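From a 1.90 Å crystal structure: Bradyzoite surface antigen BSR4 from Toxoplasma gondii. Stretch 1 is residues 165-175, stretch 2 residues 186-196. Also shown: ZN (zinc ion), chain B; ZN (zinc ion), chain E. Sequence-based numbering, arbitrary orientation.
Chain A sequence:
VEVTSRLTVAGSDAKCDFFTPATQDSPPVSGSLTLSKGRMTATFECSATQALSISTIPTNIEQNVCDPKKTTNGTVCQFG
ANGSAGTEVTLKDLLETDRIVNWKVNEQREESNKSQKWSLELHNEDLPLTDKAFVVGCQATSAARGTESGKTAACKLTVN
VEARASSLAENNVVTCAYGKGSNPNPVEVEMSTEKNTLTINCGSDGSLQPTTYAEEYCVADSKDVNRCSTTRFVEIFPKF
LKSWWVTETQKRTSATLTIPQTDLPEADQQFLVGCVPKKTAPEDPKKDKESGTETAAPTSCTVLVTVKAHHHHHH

Stretch 1, residues 165-175: ASSLAENNVVT
Stretch 2 (186-196) PVEVEMSTEKN

A single buried asparagine, N172, makes the one direct hydrogen bond between the two stretches, and it does so from a turn with left-handed backbone angles. N171 (phi/psi 70/25) and N172 (59/44) both lie in the left-handed region, joining strand 167-169 to strand 173-175. The two strands pair as a hairpin: S167 N donates to T175 O at 2.9 Å, T175 N returns to S167 O at 2.9 Å, and A169 N reaches V173 O at 2.7 Å. A weak bond from N172 N to A169 O, 3.2 Å, helps close the turn.

Stretch 2 supplies an extended strand, 187-191, with phi from -81 to -131 and psi from 117 to 149. Its N-to-C direction makes an angle of 27° with that of strand 167-169, so the two run roughly parallel, and their axes come no closer than 7.2 Å. No backbone-to-backbone hydrogen bond links the stretches; side chains fill the space between them. The register places S167 CA 6.5 Å from V187 CA and N172 CA 6.9 Å from V189 CA.

The CA-to-CB bonds of L168, N172 and V174 point toward stretch 2, and those of V187 and V189 point back toward stretch 1, while the intervening E188 points away. Alternation along an extended strand thus puts both valines on the contact side. V174, V187 and V189 all have chi1 t (178-179°), and L168 is t, p (178°, 56°). L168 CB lies 3.9 Å from V187 CG1, and L168 CD1 lies 3.8 Å from V189 CG2, so the leucine spans both valines. V174 CG2 approaches V189 CG2 at 3.9 Å, and V174 CG1 stands 4.3 Å from V187 CG1. The other leucine methyl, L168 CD2, rests 3.4 Å from the backbone atom E188 O. At the start of the contact, S166 (chi1 m, -63°) brings its CB to 3.9 Å from V187 CG2.

Beyond this apolar patch, N172 takes chi1 -93°, between wells, and chi2 -2°. Its amide nitrogen ND2 donates to E190 O over 2.9 Å at 163°, a nearly straight bond. On the same amide, OD1 accepts from water 1 at 2.7 Å, and that water accepts from E190 N at 2.9 Å. The asparagine therefore engages both backbone polar groups of E190, one directly and one through water. N172 OD1 also packs 3.5 Å from V189 CG1.

The CA-to-CB bond of E190 points sideways, and its side chain has chi1 t (164°) and chi2 t (-156°); its OE1 binds a zinc ion (chain B) at 2.0 Å, and its OE2 accepts from S192 OG at 2.6 Å. S192 N donates to K195 O at 3.0 Å, folding the chain back. K195 starts sideways, but its end comes nearer stretch 1, with NZ 3.6 Å from N172 OD1.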

# COMPACT_ATOMS: atom_id res chain seq x y z
N ALA A 165 -0.29 5.01 5.55
CA ALA A 165 -1.33 5.29 6.54
C ALA A 165 -2.42 6.03 5.79
O ALA A 165 -2.13 6.81 4.91
CB ALA A 165 -0.79 6.19 7.71
N SER A 166 -3.67 5.84 6.20
CA SER A 166 -4.73 6.74 5.71
C SER A 166 -4.42 8.16 6.23
O SER A 166 -3.99 8.31 7.37
CB SER A 166 -6.07 6.27 6.25
OG SER A 166 -6.36 4.95 5.75
N SER A 167 -4.61 9.18 5.41
CA SER A 167 -4.16 10.52 5.77
C SER A 167 -5.01 11.64 5.16
O SER A 167 -5.67 11.44 4.17
CB SER A 167 -2.69 10.74 5.32
OG SER A 167 -2.61 10.67 3.91
N LEU A 168 -4.89 12.82 5.76
CA LEU A 168 -5.61 14.02 5.37
C LEU A 168 -4.61 14.99 4.80
O LEU A 168 -3.58 15.26 5.44
CB LEU A 168 -6.25 14.66 6.61
CG LEU A 168 -7.04 15.98 6.46
CD1 LEU A 168 -8.20 15.93 5.42
CD2 LEU A 168 -7.51 16.57 7.82
N ALA A 169 -4.88 15.52 3.62
CA ALA A 169 -3.96 16.54 3.09
C ALA A 169 -4.68 17.85 3.00
O ALA A 169 -5.85 17.95 3.38
CB ALA A 169 -3.41 16.11 1.74
N GLU A 170 -3.97 18.90 2.59
CA GLU A 170 -4.62 20.21 2.40
C GLU A 170 -5.79 20.20 1.47
O GLU A 170 -5.90 19.36 0.50
CB GLU A 170 -3.61 21.29 1.95
CG GLU A 170 -2.61 21.67 3.06
CD GLU A 170 -3.29 22.34 4.29
OE1 GLU A 170 -4.27 23.11 4.10
OE2 GLU A 170 -2.84 22.09 5.44
N ASN A 171 -6.71 21.11 1.76
CA ASN A 171 -7.92 21.24 1.00
C ASN A 171 -8.78 20.02 1.28
O ASN A 171 -9.66 19.68 0.49
CB ASN A 171 -7.62 21.37 -0.51
CG ASN A 171 -6.84 22.63 -0.84
OD1 ASN A 171 -7.17 23.72 -0.37
ND2 ASN A 171 -5.78 22.49 -1.65
N ASN A 172 -8.56 19.41 2.46
CA ASN A 172 -9.48 18.40 3.00
C ASN A 172 -9.66 17.19 2.06
O ASN A 172 -10.78 16.65 1.84
CB ASN A 172 -10.84 19.04 3.30
CG ASN A 172 -10.98 19.54 4.72
OD1 ASN A 172 -10.07 19.40 5.57
ND2 ASN A 172 -12.14 20.10 5.01
N VAL A 173 -8.52 16.76 1.54
CA VAL A 173 -8.45 15.58 0.68
C VAL A 173 -7.95 14.38 1.48
O VAL A 173 -6.84 14.40 2.05
CB VAL A 173 -7.56 15.84 -0.57
CG1 VAL A 173 -7.43 14.59 -1.44
CG2 VAL A 173 -8.12 17.03 -1.39
N VAL A 174 -8.81 13.37 1.60
CA VAL A 174 -8.48 12.18 2.35
C VAL A 174 -8.05 11.07 1.40
O VAL A 174 -8.74 10.78 0.39
CB VAL A 174 -9.64 11.69 3.26
CG1 VAL A 174 -9.22 10.41 3.97
CG2 VAL A 174 -10.00 12.80 4.20
N THR A 175 -6.86 10.54 1.69
CA THR A 175 -6.31 9.31 1.05
C THR A 175 -6.46 8.13 1.98
O THR A 175 -5.81 8.04 3.02
CB THR A 175 -4.82 9.49 0.65
OG1 THR A 175 -4.70 10.66 -0.18
CG2 THR A 175 -4.29 8.27 -0.12
N PRO A 186 -9.67 6.95 13.47
CA PRO A 186 -10.34 7.68 12.40
C PRO A 186 -9.50 8.87 11.92
O PRO A 186 -8.76 9.48 12.71
CB PRO A 186 -11.65 8.16 13.05
CG PRO A 186 -11.90 7.11 14.12
CD PRO A 186 -10.51 6.84 14.69
N VAL A 187 -9.62 9.20 10.65
CA VAL A 187 -9.06 10.43 10.11
C VAL A 187 -10.07 11.54 10.46
O VAL A 187 -11.20 11.51 9.97
CB VAL A 187 -8.86 10.31 8.53
CG1 VAL A 187 -8.30 11.64 7.94
CG2 VAL A 187 -7.90 9.12 8.18
N GLU A 188 -9.66 12.51 11.28
CA GLU A 188 -10.52 13.63 11.65
C GLU A 188 -10.36 14.83 10.72
O GLU A 188 -9.22 15.24 10.38
CB GLU A 188 -10.23 14.06 13.09
CG GLU A 188 -10.64 12.98 14.05
CD GLU A 188 -10.95 13.53 15.40
OE1 GLU A 188 -12.07 14.10 15.59
OE2 GLU A 188 -10.06 13.35 16.27
N VAL A 189 -11.51 15.32 10.25
CA VAL A 189 -11.60 16.36 9.25
C VAL A 189 -12.57 17.43 9.74
O VAL A 189 -13.64 17.13 10.29
CB VAL A 189 -12.16 15.82 7.88
CG1 VAL A 189 -12.25 16.98 6.88
CG2 VAL A 189 -11.29 14.66 7.32
N GLU A 190 -12.17 18.69 9.63
CA GLU A 190 -13.10 19.77 9.95
C GLU A 190 -13.67 20.36 8.69
O GLU A 190 -12.94 20.58 7.71
CB GLU A 190 -12.36 20.92 10.65
CG GLU A 190 -13.26 22.22 10.62
CD GLU A 190 -12.45 23.48 10.73
OE1 GLU A 190 -11.71 23.55 11.74
OE2 GLU A 190 -12.51 24.34 9.79
N MET A 191 -14.98 20.66 8.71
CA MET A 191 -15.55 21.48 7.65
C MET A 191 -16.15 22.72 8.30
O MET A 191 -16.60 22.70 9.46
CB MET A 191 -16.61 20.74 6.82
CG MET A 191 -16.10 19.43 6.12
SD MET A 191 -17.42 18.57 5.21
CE MET A 191 -17.68 19.65 3.81
N SER A 192 -16.12 23.80 7.58
CA SER A 192 -16.59 25.10 8.11
C SER A 192 -16.69 25.99 6.89
O SER A 192 -16.42 25.55 5.76
CB SER A 192 -15.58 25.67 9.17
OG SER A 192 -14.26 25.84 8.60
N THR A 193 -17.11 27.23 7.09
CA THR A 193 -17.24 28.17 6.01
C THR A 193 -16.03 28.20 5.07
O THR A 193 -16.21 28.10 3.88
CB THR A 193 -17.55 29.62 6.54
OG1 THR A 193 -18.72 29.55 7.38
CG2 THR A 193 -17.91 30.54 5.41
N GLU A 194 -14.83 28.36 5.63
CA GLU A 194 -13.60 28.47 4.82
C GLU A 194 -13.10 27.14 4.27
O GLU A 194 -12.29 27.11 3.32
CB GLU A 194 -12.48 29.06 5.66
CG GLU A 194 -12.75 30.50 6.12
CD GLU A 194 -11.86 30.91 7.26
OE1 GLU A 194 -10.67 30.53 7.36
OE2 GLU A 194 -12.35 31.62 8.12
N LYS A 195 -13.57 26.05 4.90
CA LYS A 195 -13.15 24.70 4.50
C LYS A 195 -14.40 23.91 4.22
O LYS A 195 -14.72 23.04 4.98
CB LYS A 195 -12.41 23.97 5.64
CG LYS A 195 -11.63 24.80 6.56
CD LYS A 195 -10.22 24.70 6.21
CE LYS A 195 -9.64 23.34 6.74
NZ LYS A 195 -8.73 22.79 5.67
N ASN A 196 -15.11 24.25 3.15
CA ASN A 196 -16.46 23.75 2.93
C ASN A 196 -16.49 22.55 1.98
O ASN A 196 -17.55 22.14 1.56
CB ASN A 196 -17.36 24.88 2.40
CG ASN A 196 -16.92 25.37 1.03
OD1 ASN A 196 -15.74 25.50 0.82
ND2 ASN A 196 -17.85 25.57 0.10
ZN ZN B . -10.82 25.24 12.35
ZN ZN E . -13.45 33.58 7.66
O HOH W 1 -9.78 19.45 8.23